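Local coordinates for protein ebony (Drosophila melanogaster, PDB 6DYM) that probably forms, as the C-terminal condensation domain of a nonribosomal peptide synthetase, the peptide bond joining beta-alanine to amines such as dopamine or histamine, at residues A[2-6]-A[138-142]; A[20-25]-A[124-129]; A[31-37]-A[92-96]; A[58-63]-A[75-80]; A[157-163]-A[207-213]. All coordinates share one frame; numbering follows the deposited sequence.

Contact 1: A[2-6]-A[138-142]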
# COMPACT_ATOMS: atom_id res chain seq x y z
N LEU A 2 7.69 22.57 0.24
CA LEU A 2 6.66 21.88 1.01
C LEU A 2 7.24 21.41 2.34
O LEU A 2 8.24 20.69 2.37
CB LEU A 2 6.11 20.69 0.21
CG LEU A 2 4.95 19.93 0.83
CD1 LEU A 2 3.79 20.85 1.15
CD2 LEU A 2 4.50 18.81 -0.11
N LYS A 3 6.62 21.82 3.44
CA LYS A 3 7.04 21.43 4.78
C LYS A 3 6.03 20.44 5.35
O LYS A 3 4.83 20.70 5.34
CB LYS A 3 7.16 22.65 5.70
CG LYS A 3 8.12 23.71 5.19
CD LYS A 3 9.57 23.35 5.50
CE LYS A 3 10.44 24.60 5.53
NZ LYS A 3 11.70 24.38 6.28
N MET A 4 6.53 19.30 5.83
CA MET A 4 5.67 18.18 6.19
C MET A 4 5.99 17.66 7.58
O MET A 4 7.11 17.80 8.08
CB MET A 4 5.80 17.04 5.18
CG MET A 4 5.09 17.29 3.87
SD MET A 4 5.60 16.12 2.60
CE MET A 4 7.28 16.66 2.31
N GLU A 5 4.99 17.04 8.19
CA GLU A 5 5.15 16.40 9.49
C GLU A 5 4.36 15.10 9.52
O GLU A 5 3.21 15.07 9.09
CB GLU A 5 4.70 17.31 10.62
CG GLU A 5 4.76 16.66 11.99
CD GLU A 5 4.18 17.55 13.08
OE1 GLU A 5 3.62 18.61 12.75
OE2 GLU A 5 4.29 17.17 14.26
N ALA A 6 4.98 14.04 10.03
CA ALA A 6 4.33 12.74 10.17
C ALA A 6 3.69 12.64 11.54
O ALA A 6 4.36 12.84 12.56
CB ALA A 6 5.34 11.61 9.97
N ALA A 138 7.57 14.98 -3.47
CA ALA A 138 8.08 15.33 -2.14
C ALA A 138 7.38 14.51 -1.06
O ALA A 138 8.03 14.00 -0.14
CB ALA A 138 7.91 16.82 -1.88
N CYS A 139 6.05 14.38 -1.15
CA CYS A 139 5.33 13.63 -0.13
C CYS A 139 5.71 12.16 -0.15
O CYS A 139 5.90 11.54 0.90
CB CYS A 139 3.82 13.81 -0.33
SG CYS A 139 2.81 13.24 1.07
N MET A 140 5.87 11.57 -1.35
CA MET A 140 6.26 10.17 -1.44
C MET A 140 7.64 9.94 -0.82
O MET A 140 7.83 9.00 -0.04
CB MET A 140 6.25 9.71 -2.90
CG MET A 140 4.86 9.61 -3.51
SD MET A 140 3.82 8.38 -2.68
CE MET A 140 4.38 6.88 -3.48
N HIS A 141 8.61 10.81 -1.14
CA HIS A 141 9.93 10.70 -0.52
C HIS A 141 9.82 10.80 1.00
O HIS A 141 10.50 10.07 1.73
CB HIS A 141 10.86 11.80 -1.06
CG HIS A 141 11.53 11.46 -2.36
ND1 HIS A 141 12.48 10.47 -2.48
CD2 HIS A 141 11.40 12.01 -3.59
CE1 HIS A 141 12.89 10.40 -3.73
NE2 HIS A 141 12.25 11.32 -4.43
N PHE A 142 8.96 11.70 1.49
CA PHE A 142 8.82 11.90 2.92
C PHE A 142 8.22 10.68 3.60
O PHE A 142 8.71 10.23 4.65
CB PHE A 142 7.96 13.14 3.18
CG PHE A 142 7.84 13.52 4.63
CD1 PHE A 142 8.81 14.29 5.25
CD2 PHE A 142 6.74 13.12 5.37
CE1 PHE A 142 8.70 14.64 6.59
CE2 PHE A 142 6.61 13.47 6.71
CZ PHE A 142 7.59 14.23 7.32
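Met4 lies along one face of the Phe142 ring, the two side chains sliding past each other in opposite directions, the methionine reaching from the strand toward the helix and the phenylalanine from the helix toward the strand. Met4 CB sits 3.8 Å above the centroid of the Phe142 ring and only 3° off its normal, a CH-pi contact over the centre of that face. Further out, Met4 SD makes an oblique Met-aromatic contact, 4.6 Å from the same centroid, and also rests 3.7 Å from Cys139 CA. The methionine chain then bends at chi3 (-69°), which folds CE back against the root of the phenylalanine, 3.7 Å from Phe142 CB, and close to the carbonyl oxygen and methyl group of Ala138. Phe142 itself reaches the strand because its CG stands opposite the backbone N (chi1 -175°). Its rim meets Ala6: the backbone N of Ala6 comes to the ring edge, near the ring plane, 3.7 Å from Phe142 CE2, and Ala6 CB touches the same ring carbon. At the other end Leu2 CD2 makes a looser touch, 4.3 Å from Ala138 CB. No hydrogen bond crosses; shape and dispersion hold the pair together. Strand 4-8 is an outermost strand of the sheet and pairs with strand 62-66, whose Val64 also touches Met4 and Phe142, while Ile73 of strand 71-80 touches Met4 and also Cys139 of helix 133-153.

Contact 2: A[20-25]-A[124-129]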
# COMPACT_ATOMS: atom_id res chain seq x y z
N ILE A 20 -8.37 10.35 0.88
CA ILE A 20 -7.09 10.24 0.19
C ILE A 20 -6.96 8.90 -0.52
O ILE A 20 -6.54 8.84 -1.68
CB ILE A 20 -5.93 10.48 1.18
CG1 ILE A 20 -5.81 11.97 1.50
CG2 ILE A 20 -4.61 9.95 0.62
CD1 ILE A 20 -4.62 12.33 2.33
N ILE A 21 -7.34 7.81 0.16
CA ILE A 21 -7.18 6.48 -0.43
C ILE A 21 -8.13 6.30 -1.61
O ILE A 21 -7.73 5.78 -2.66
CB ILE A 21 -7.39 5.40 0.64
CG1 ILE A 21 -6.23 5.40 1.64
CG2 ILE A 21 -7.54 4.03 -0.01
CD1 ILE A 21 -4.87 5.12 1.02
N VAL A 22 -9.39 6.72 -1.46
CA VAL A 22 -10.36 6.57 -2.54
C VAL A 22 -9.90 7.34 -3.77
O VAL A 22 -9.91 6.82 -4.89
CB VAL A 22 -11.75 7.02 -2.08
CG1 VAL A 22 -12.69 7.20 -3.27
CG2 VAL A 22 -12.33 6.03 -1.09
N ALA A 23 -9.47 8.59 -3.58
CA ALA A 23 -8.99 9.39 -4.70
C ALA A 23 -7.72 8.78 -5.31
O ALA A 23 -7.56 8.76 -6.53
CB ALA A 23 -8.73 10.82 -4.26
N SER A 24 -6.82 8.28 -4.46
CA SER A 24 -5.54 7.80 -4.96
C SER A 24 -5.68 6.48 -5.71
O SER A 24 -4.89 6.21 -6.62
CB SER A 24 -4.55 7.65 -3.80
OG SER A 24 -3.53 6.71 -4.10
N PHE A 25 -6.66 5.65 -5.36
CA PHE A 25 -6.80 4.34 -5.98
C PHE A 25 -7.87 4.30 -7.06
O PHE A 25 -7.59 3.87 -8.18
CB PHE A 25 -7.09 3.26 -4.92
CG PHE A 25 -5.98 3.04 -3.93
CD1 PHE A 25 -4.74 3.64 -4.10
CD2 PHE A 25 -6.17 2.22 -2.83
CE1 PHE A 25 -3.72 3.44 -3.18
CE2 PHE A 25 -5.15 2.02 -1.91
CZ PHE A 25 -3.92 2.63 -2.08
N MET A 124 -0.76 0.21 2.24
CA MET A 124 -1.34 1.30 1.47
C MET A 124 -0.53 2.57 1.67
O MET A 124 -0.07 2.86 2.78
CB MET A 124 -2.81 1.57 1.84
CG MET A 124 -3.76 0.42 1.55
SD MET A 124 -5.50 0.88 1.48
CE MET A 124 -6.27 -0.72 1.23
N MET A 125 -0.35 3.30 0.57
CA MET A 125 0.25 4.63 0.59
C MET A 125 -0.53 5.49 -0.40
O MET A 125 -0.82 5.04 -1.51
CB MET A 125 1.73 4.58 0.19
CG MET A 125 2.62 5.58 0.92
SD MET A 125 4.38 5.34 0.56
CE MET A 125 4.98 4.66 2.10
N GLY A 126 -0.88 6.70 0.01
CA GLY A 126 -1.66 7.58 -0.85
C GLY A 126 -1.36 9.03 -0.56
O GLY A 126 -0.92 9.38 0.54
N THR A 127 -1.58 9.88 -1.56
CA THR A 127 -1.42 11.32 -1.44
C THR A 127 -2.69 12.00 -1.92
O THR A 127 -3.41 11.46 -2.76
CB THR A 127 -0.24 11.84 -2.25
OG1 THR A 127 -0.43 11.48 -3.62
CG2 THR A 127 1.07 11.27 -1.74
N ALA A 128 -2.93 13.21 -1.41
CA ALA A 128 -4.14 13.95 -1.75
C ALA A 128 -4.19 14.27 -3.25
O ALA A 128 -3.17 14.45 -3.91
CB ALA A 128 -4.21 15.24 -0.93
N GLU A 129 -5.42 14.34 -3.77
CA GLU A 129 -5.64 14.49 -5.20
C GLU A 129 -5.06 15.79 -5.76
O GLU A 129 -4.64 15.83 -6.92
CB GLU A 129 -7.15 14.43 -5.50
CG GLU A 129 -7.53 13.49 -6.63
CD GLU A 129 -9.04 13.44 -6.87
OE1 GLU A 129 -9.80 13.81 -5.94
OE2 GLU A 129 -9.45 13.04 -7.98
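Ile20 and Ile21 press their branches onto the strand at Gly126, and apolar packing does most of the work. Helix 20-25 runs almost perpendicular to strand 124-127 (87°), with the axes approaching to 7.1 Å. Ile20 lays CG2 on the backbone, 3.6 Å from Gly126 C, and its CG1 lies 4.2 Å from Ala128 CA. Ile21 CG2 meets Met124 SD at 4.0 Å, the two side chains crossing at about a right angle. Gly126 carries no side chain, and this lets the helix settle so near the strand.

A second group of contacts involves the Phe25 ring, met at its edge rather than its face. Met124 SD is 3.6 Å from Phe25 CE2, an edge-on Met-aromatic contact, with the methionine chain extended beyond CG (chi2 -162°) to bring the sulfur there. Near the ring plane, too, Met125 O approaches Phe25 CE1 at 3.7 Å.

Polar groups contribute little. Ser24 OG merely rests 3.8 Å from Gly126 CA. Glu129 OE1 lies 3.6 Å from Ala23 CB, its extended chain running past the methyl, and no hydrogen bond joins helix to strand. Thr127 points away and uses its OG1 on Asn136.

Such a helix laid across a central mixed sheet, here on the face away from helix 133-153, is consistent with the GNAT acetyltransferase fold, in which the first helices cover one side of the sheet.

Contact 3: A[31-37]-A[92-96]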
# COMPACT_ATOMS: atom_id res chain seq x y z
N LEU A 31 -4.05 -2.22 -11.25
CA LEU A 31 -4.67 -3.53 -11.34
C LEU A 31 -6.18 -3.44 -11.51
O LEU A 31 -6.76 -4.15 -12.35
CB LEU A 31 -4.35 -4.36 -10.10
CG LEU A 31 -2.89 -4.80 -9.97
CD1 LEU A 31 -2.71 -5.54 -8.65
CD2 LEU A 31 -2.49 -5.68 -11.15
N GLU A 32 -6.84 -2.57 -10.74
CA GLU A 32 -8.30 -2.46 -10.79
C GLU A 32 -8.81 -1.93 -12.12
O GLU A 32 -9.98 -2.15 -12.44
CB GLU A 32 -8.80 -1.57 -9.65
CG GLU A 32 -8.59 -2.15 -8.28
CD GLU A 32 -7.30 -1.69 -7.63
OE1 GLU A 32 -6.21 -1.97 -8.19
OE2 GLU A 32 -7.37 -1.04 -6.57
N GLN A 33 -7.98 -1.22 -12.89
CA GLN A 33 -8.43 -0.72 -14.18
C GLN A 33 -8.81 -1.85 -15.12
O GLN A 33 -9.61 -1.66 -16.04
CB GLN A 33 -7.36 0.16 -14.82
CG GLN A 33 -6.13 -0.60 -15.26
CD GLN A 33 -5.07 0.29 -15.90
OE1 GLN A 33 -5.38 1.15 -16.71
NE2 GLN A 33 -3.82 0.08 -15.52
N TRP A 34 -8.23 -3.04 -14.91
CA TRP A 34 -8.52 -4.18 -15.76
C TRP A 34 -9.71 -4.99 -15.27
O TRP A 34 -10.18 -5.88 -15.99
CB TRP A 34 -7.28 -5.07 -15.87
CG TRP A 34 -6.07 -4.30 -16.30
CD1 TRP A 34 -4.95 -4.03 -15.56
CD2 TRP A 34 -5.86 -3.67 -17.57
NE1 TRP A 34 -4.06 -3.28 -16.29
CE2 TRP A 34 -4.60 -3.04 -17.53
CE3 TRP A 34 -6.62 -3.58 -18.74
CZ2 TRP A 34 -4.08 -2.34 -18.61
CZ3 TRP A 34 -6.11 -2.87 -19.81
CH2 TRP A 34 -4.85 -2.26 -19.75
N LEU A 35 -10.22 -4.70 -14.07
CA LEU A 35 -11.41 -5.35 -13.54
C LEU A 35 -12.69 -4.59 -13.87
O LEU A 35 -13.77 -5.03 -13.47
CB LEU A 35 -11.29 -5.51 -12.02
CG LEU A 35 -10.09 -6.29 -11.50
CD1 LEU A 35 -10.05 -6.27 -9.97
CD2 LEU A 35 -10.13 -7.72 -12.01
N LYS A 36 -12.59 -3.47 -14.58
CA LYS A 36 -13.78 -2.72 -14.97
C LYS A 36 -14.63 -3.57 -15.91
O LYS A 36 -14.10 -4.32 -16.74
CB LYS A 36 -13.39 -1.41 -15.65
CG LYS A 36 -12.77 -0.38 -14.71
CD LYS A 36 -12.51 0.95 -15.43
CE LYS A 36 -11.48 1.79 -14.68
NZ LYS A 36 -11.77 1.87 -13.22
N PRO A 37 -15.97 -3.50 -15.80
CA PRO A 37 -16.66 -2.66 -14.82
C PRO A 37 -16.94 -3.40 -13.52
O PRO A 37 -16.65 -4.60 -13.41
CB PRO A 37 -17.96 -2.30 -15.54
CG PRO A 37 -18.17 -3.42 -16.55
CD PRO A 37 -16.92 -4.26 -16.62
N LYS A 92 -15.05 -7.05 -6.51
CA LYS A 92 -13.97 -7.60 -7.33
C LYS A 92 -12.60 -7.28 -6.76
O LYS A 92 -11.61 -7.85 -7.23
CB LYS A 92 -14.07 -7.05 -8.76
CG LYS A 92 -15.21 -7.65 -9.59
CD LYS A 92 -15.45 -6.83 -10.86
CE LYS A 92 -15.60 -7.72 -12.09
NZ LYS A 92 -15.83 -6.94 -13.34
N LEU A 93 -12.51 -6.39 -5.76
CA LEU A 93 -11.24 -6.13 -5.09
C LEU A 93 -10.65 -7.38 -4.46
O LEU A 93 -9.44 -7.43 -4.23
CB LEU A 93 -11.42 -5.05 -4.02
CG LEU A 93 -11.37 -3.61 -4.50
CD1 LEU A 93 -11.27 -2.65 -3.32
CD2 LEU A 93 -10.19 -3.43 -5.43
N LEU A 94 -11.48 -8.39 -4.17
CA LEU A 94 -10.96 -9.65 -3.65
C LEU A 94 -9.97 -10.29 -4.62
O LEU A 94 -9.00 -10.92 -4.19
CB LEU A 94 -12.11 -10.60 -3.34
CG LEU A 94 -11.72 -12.00 -2.85
CD1 LEU A 94 -11.04 -11.92 -1.50
CD2 LEU A 94 -12.95 -12.91 -2.79
N ILE A 95 -10.21 -10.14 -5.92
CA ILE A 95 -9.27 -10.65 -6.91
C ILE A 95 -7.92 -9.96 -6.75
O ILE A 95 -6.86 -10.61 -6.85
CB ILE A 95 -9.83 -10.47 -8.33
CG1 ILE A 95 -11.17 -11.20 -8.46
CG2 ILE A 95 -8.83 -10.95 -9.37
CD1 ILE A 95 -11.79 -11.10 -9.83
N VAL A 96 -7.92 -8.65 -6.49
CA VAL A 96 -6.67 -7.92 -6.28
C VAL A 96 -5.94 -8.46 -5.06
O VAL A 96 -4.73 -8.74 -5.10
CB VAL A 96 -6.94 -6.41 -6.14
CG1 VAL A 96 -5.67 -5.69 -5.72
CG2 VAL A 96 -7.46 -5.84 -7.45
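Lys92 grips the backbone at Leu35, and beside it a patch of aliphatic side chains joins the loop that follows helix 14-25 to the start of helix 93-111. The lysine, bent at chi3 (134°), brings NZ to Leu35 O at 2.8 Å, with a C=O...N angle of 154° and the donor tilted from the carbonyl plane. The same ammonium group also bonds the O of Pro37, which follows a cis peptide bond; at 2.5 Å from Lys92 NZ to Pro37 O the modelled distance is very short and should be read with caution. A methionine in place of Lys92 would probably leave Leu35 O without its ammonium donor and the loop at Leu35 to Pro37 less firmly tied to the helix.

Inward of the lysine, Leu35 CD1 packs 3.6 Å from Val96 CG2. Glu32, bent at chi2, contributes its aliphatic part: CG lies 3.5 Å from Leu93 CD2 and also faces Val96, while its carboxylate OE2 is taken up by Tyr44. Leu31 CD1 adds a looser touch on Val96 CG1 at 4.2 Å.

Helix 41-58 closes one flank, its Asp43, Tyr44 and Ile47 meeting Leu93, and on another Pro196 of a later loop touches both Leu35 and Ile95.

Contact 4: A[58-63]-A[75-80]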
# COMPACT_ATOMS: atom_id res chain seq x y z
N ARG A 58 -3.01 -0.55 16.34
CA ARG A 58 -1.69 -1.14 16.14
C ARG A 58 -0.57 -0.11 16.16
O ARG A 58 0.58 -0.47 16.41
CB ARG A 58 -1.66 -1.93 14.84
CG ARG A 58 -2.62 -3.11 14.82
CD ARG A 58 -2.23 -4.15 15.85
NE ARG A 58 -3.08 -5.33 15.74
CZ ARG A 58 -3.34 -6.17 16.74
NH1 ARG A 58 -2.80 -5.96 17.93
NH2 ARG A 58 -4.12 -7.22 16.53
N ASP A 59 -0.88 1.16 15.88
CA ASP A 59 0.07 2.27 16.01
C ASP A 59 1.29 2.11 15.10
O ASP A 59 2.42 2.38 15.50
CB ASP A 59 0.50 2.45 17.47
CG ASP A 59 1.11 3.82 17.73
OD1 ASP A 59 0.60 4.83 17.19
OD2 ASP A 59 2.10 3.90 18.48
N LEU A 60 1.06 1.67 13.86
CA LEU A 60 2.12 1.55 12.88
C LEU A 60 1.91 2.45 11.67
O LEU A 60 2.79 2.53 10.81
CB LEU A 60 2.27 0.10 12.41
CG LEU A 60 2.58 -0.95 13.48
CD1 LEU A 60 2.51 -2.35 12.88
CD2 LEU A 60 3.95 -0.71 14.10
N SER A 61 0.77 3.12 11.58
CA SER A 61 0.42 3.95 10.44
C SER A 61 0.48 5.42 10.83
O SER A 61 0.53 5.77 12.02
CB SER A 61 -0.98 3.60 9.93
OG SER A 61 -1.11 2.20 9.74
N PHE A 62 0.50 6.29 9.83
CA PHE A 62 0.60 7.72 10.09
C PHE A 62 -0.02 8.51 8.94
O PHE A 62 -0.27 7.98 7.86
CB PHE A 62 2.06 8.16 10.33
CG PHE A 62 2.99 7.88 9.17
CD1 PHE A 62 3.10 8.77 8.11
CD2 PHE A 62 3.80 6.75 9.17
CE1 PHE A 62 3.96 8.52 7.06
CE2 PHE A 62 4.67 6.50 8.12
CZ PHE A 62 4.75 7.39 7.07
N VAL A 63 -0.28 9.79 9.21
CA VAL A 63 -0.68 10.75 8.20
C VAL A 63 0.42 11.79 8.06
O VAL A 63 1.24 11.99 8.97
CB VAL A 63 -2.04 11.42 8.53
CG1 VAL A 63 -3.17 10.41 8.44
CG2 VAL A 63 -1.99 12.05 9.92
N THR A 75 -0.86 9.64 3.39
CA THR A 75 -1.00 8.69 4.48
C THR A 75 -0.29 7.38 4.12
O THR A 75 -0.25 6.98 2.95
CB THR A 75 -2.47 8.43 4.83
OG1 THR A 75 -2.54 7.68 6.05
CG2 THR A 75 -3.19 7.65 3.73
N ALA A 76 0.26 6.74 5.14
CA ALA A 76 0.93 5.45 5.01
C ALA A 76 0.31 4.49 6.01
O ALA A 76 0.43 4.70 7.23
CB ALA A 76 2.43 5.59 5.25
N LEU A 77 -0.36 3.46 5.51
CA LEU A 77 -1.04 2.47 6.35
C LEU A 77 -0.19 1.20 6.39
O LEU A 77 0.13 0.64 5.34
CB LEU A 77 -2.44 2.18 5.81
CG LEU A 77 -3.29 3.41 5.50
CD1 LEU A 77 -4.70 3.02 5.12
CD2 LEU A 77 -3.29 4.37 6.69
N ASN A 78 0.16 0.76 7.60
CA ASN A 78 1.08 -0.35 7.79
C ASN A 78 0.51 -1.32 8.81
O ASN A 78 -0.20 -0.92 9.75
CB ASN A 78 2.44 0.13 8.26
CG ASN A 78 3.01 1.20 7.37
OD1 ASN A 78 3.16 0.98 6.18
ND2 ASN A 78 3.31 2.36 7.94
N PHE A 79 0.85 -2.59 8.63
CA PHE A 79 0.55 -3.66 9.58
C PHE A 79 1.79 -4.53 9.75
O PHE A 79 2.65 -4.60 8.87
CB PHE A 79 -0.60 -4.55 9.11
CG PHE A 79 -1.96 -4.02 9.41
CD1 PHE A 79 -2.38 -3.83 10.72
CD2 PHE A 79 -2.85 -3.75 8.39
CE1 PHE A 79 -3.64 -3.35 10.99
CE2 PHE A 79 -4.12 -3.27 8.65
CZ PHE A 79 -4.51 -3.08 9.96
N ASP A 80 1.86 -5.19 10.89
CA ASP A 80 2.71 -6.37 11.01
C ASP A 80 2.21 -7.42 10.03
O ASP A 80 1.05 -7.84 10.11
CB ASP A 80 2.68 -6.89 12.45
CG ASP A 80 3.64 -8.05 12.69
OD1 ASP A 80 3.97 -8.79 11.74
OD2 ASP A 80 4.08 -8.21 13.85
O HOH W 1 -1.33 0.64 11.93
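Phe62 and Ala76 form the tight end of this hairpin contact, an antiparallel hydrogen-bonded pair. Phe62 N reaches Ala76 O at 3.0 Å, and Phe62 O takes two donors, Ala76 N and Thr75 OG1, which arrive from opposite faces of the carbonyl plane. The Phe62 ring, with CG between the backbone N and the carbonyl carbon (chi1 59°), turns one face to Ala76 CB, 3.5 Å from CZ. On the buried side Leu55 of helix 41-58 packs on Ser61, Leu77 and Phe79.

Toward residue 58 regular pairing gives way. Asn78 ND2 donates to Leu60 O at 2.9 Å, nearly straight (173°); Leu60 O lies in the plane of the Asn78 amide, while the donor is tilted from the Leu60 carbonyl plane. Asn78 N bonds Ser61 OG. A leucine in place of Asn78 would probably leave Leu60 O without its amide donor and let the turn before the strand drift. A water is wedged here, accepting from Leu60 N, donating to Asn78 O and bonding Ser61 OG at 2.7 Å. The solvent side is looser: exposed Arg58 sets CG at the Phe79 ring edge, 4.0 Å from CE1.

Chemically, the Ser61 hydroxyl, the Asn78 amide and the water replace the backbone bonds that Leu60 and Asn78 do not make to each other.

Contact 5: A[157-163]-A[207-213]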
# COMPACT_ATOMS: atom_id res chain seq x y z
N ALA A 157 12.36 -6.06 11.57
CA ALA A 157 13.54 -6.49 10.82
C ALA A 157 13.59 -5.89 9.43
O ALA A 157 14.68 -5.64 8.90
CB ALA A 157 13.58 -8.02 10.74
N GLY A 158 12.44 -5.66 8.81
CA GLY A 158 12.45 -5.05 7.49
C GLY A 158 11.06 -4.62 7.06
O GLY A 158 10.07 -4.85 7.77
N ILE A 159 11.01 -4.01 5.88
CA ILE A 159 9.78 -3.50 5.29
C ILE A 159 9.46 -4.30 4.04
O ILE A 159 10.34 -4.54 3.20
CB ILE A 159 9.91 -2.00 4.96
CG1 ILE A 159 10.17 -1.20 6.24
CG2 ILE A 159 8.66 -1.50 4.26
CD1 ILE A 159 10.57 0.22 6.00
N PHE A 160 8.20 -4.68 3.90
CA PHE A 160 7.73 -5.62 2.88
C PHE A 160 6.54 -4.99 2.16
O PHE A 160 5.61 -4.51 2.81
CB PHE A 160 7.33 -6.93 3.57
CG PHE A 160 6.97 -8.05 2.64
CD1 PHE A 160 7.87 -8.52 1.72
CD2 PHE A 160 5.73 -8.67 2.75
CE1 PHE A 160 7.54 -9.58 0.88
CE2 PHE A 160 5.39 -9.72 1.92
CZ PHE A 160 6.30 -10.18 0.99
N THR A 161 6.57 -4.99 0.83
CA THR A 161 5.47 -4.41 0.07
C THR A 161 5.49 -4.93 -1.36
O THR A 161 6.54 -5.31 -1.89
CB THR A 161 5.53 -2.87 0.09
OG1 THR A 161 4.41 -2.34 -0.64
CG2 THR A 161 6.82 -2.37 -0.54
N THR A 162 4.31 -4.96 -1.99
CA THR A 162 4.18 -5.22 -3.42
C THR A 162 3.84 -3.92 -4.12
O THR A 162 2.82 -3.30 -3.82
CB THR A 162 3.11 -6.27 -3.73
OG1 THR A 162 3.40 -7.48 -3.02
CG2 THR A 162 3.08 -6.59 -5.22
N ASN A 163 4.69 -3.50 -5.05
CA ASN A 163 4.50 -2.25 -5.76
C ASN A 163 3.94 -2.53 -7.14
O ASN A 163 4.53 -3.30 -7.91
CB ASN A 163 5.81 -1.47 -5.82
CG ASN A 163 6.18 -0.91 -4.47
OD1 ASN A 163 5.38 -0.23 -3.83
ND2 ASN A 163 7.38 -1.23 -4.00
N ILE A 207 5.72 -6.04 -8.40
CA ILE A 207 7.06 -6.27 -7.89
C ILE A 207 7.00 -6.37 -6.38
O ILE A 207 6.49 -5.46 -5.71
CB ILE A 207 8.04 -5.17 -8.34
CG1 ILE A 207 7.98 -5.03 -9.87
CG2 ILE A 207 9.44 -5.51 -7.88
CD1 ILE A 207 9.13 -4.28 -10.49
N VAL A 208 7.51 -7.48 -5.85
CA VAL A 208 7.58 -7.71 -4.41
C VAL A 208 8.91 -7.19 -3.90
O VAL A 208 9.97 -7.63 -4.36
CB VAL A 208 7.39 -9.20 -4.07
CG1 VAL A 208 7.51 -9.43 -2.58
CG2 VAL A 208 6.04 -9.68 -4.56
N HIS A 209 8.86 -6.25 -2.96
CA HIS A 209 10.04 -5.51 -2.51
C HIS A 209 10.26 -5.73 -1.02
O HIS A 209 9.31 -5.79 -0.24
CB HIS A 209 9.89 -4.01 -2.78
CG HIS A 209 10.27 -3.60 -4.17
ND1 HIS A 209 9.41 -2.93 -5.01
CD2 HIS A 209 11.43 -3.75 -4.85
CE1 HIS A 209 10.02 -2.68 -6.16
NE2 HIS A 209 11.25 -3.17 -6.08
N TRP A 210 11.54 -5.83 -0.64
CA TRP A 210 11.92 -6.11 0.74
C TRP A 210 13.18 -5.32 1.06
O TRP A 210 14.14 -5.34 0.29
CB TRP A 210 12.15 -7.62 0.92
CG TRP A 210 12.88 -8.04 2.17
CD1 TRP A 210 14.13 -8.57 2.25
CD2 TRP A 210 12.38 -8.02 3.52
NE1 TRP A 210 14.45 -8.86 3.55
CE2 TRP A 210 13.39 -8.53 4.35
CE3 TRP A 210 11.18 -7.60 4.10
CZ2 TRP A 210 13.24 -8.65 5.74
CZ3 TRP A 210 11.03 -7.71 5.48
CH2 TRP A 210 12.05 -8.23 6.27
N LYS A 211 13.16 -4.61 2.19
CA LYS A 211 14.30 -3.82 2.63
C LYS A 211 14.58 -4.12 4.09
O LYS A 211 13.74 -3.84 4.95
CB LYS A 211 14.06 -2.32 2.43
CG LYS A 211 15.24 -1.45 2.84
CD LYS A 211 15.02 0.01 2.46
CE LYS A 211 16.24 0.86 2.77
NZ LYS A 211 17.46 0.01 2.85
N GLU A 212 15.75 -4.69 4.36
CA GLU A 212 16.14 -4.94 5.74
C GLU A 212 16.45 -3.62 6.43
O GLU A 212 17.03 -2.70 5.84
CB GLU A 212 17.35 -5.87 5.78
CG GLU A 212 17.00 -7.29 5.37
CD GLU A 212 18.10 -8.28 5.70
OE1 GLU A 212 18.98 -7.95 6.52
OE2 GLU A 212 18.09 -9.39 5.12
N VAL A 213 16.05 -3.53 7.69
CA VAL A 213 16.17 -2.31 8.47
C VAL A 213 17.36 -2.40 9.42
O VAL A 213 18.15 -1.47 9.53
CB VAL A 213 14.86 -2.03 9.23
CG1 VAL A 213 15.13 -1.25 10.49
CG2 VAL A 213 13.88 -1.30 8.33
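Trp210 fills the hollow left by Gly158: with CG anti to the backbone N (chi1 165°) its six-membered ring lies obliquely over the glycine, CH2 3.4 Å from Gly158 CA, where a side chain would clash. On the same face, Phe160 CB butts against the indole edge, 3.9 Å from Trp210 CE3, the side chains crossing at about a right angle. Beyond it Val208 CG1 nestles against the phenyl ring, 3.5 Å from Phe160 CE1. The strands run antiparallel at 173°, zipped from Gly158-Glu212 to Asn163-Ile207. Strand 205-212 is inserted between 158-163 and 178-184, as in the GNAT fold. On the opposite face the bumps are polar as well as apolar. Asn163 bends over to His209, its ND2 donating to ND1 at 2.8 Å from somewhat out of the ring plane, amide and imidazole planes 47° apart; Ile207 CG2 covers part of one imidazole face, and Asp173 holds His209 NE2. At Val213, the last modelled residue, CG2 lies 4.3 Å from Ile159 CG1, while helix 133-153 packs on both.

Overall arrangement
Four of the five contacts reach one seven-stranded mixed sheet. Contact 1 is at its outer strand 4-8, contact 4 in the hairpin 62-66/71-80, contact 2 on strand 119-127 and contact 5 on 158-163 with 205-212. Contacts 1, 2, 3 and 4 open and close in turn within one another along the chain, 4 innermost; contact 5 follows. Contact 2 touches 1 and 4, with centres about 15 and 14 Å away, and probable backbone hydrogen bonds link Met124 with Leu77 and Gly126 with Thr75. Contact 3 stands apart, about 30 Å between centres from contact 1, tying the loop before helix 41-58 to helix 93-111. Together they hold one compact condensation domain, its strand order consistent with a GNAT-like fold.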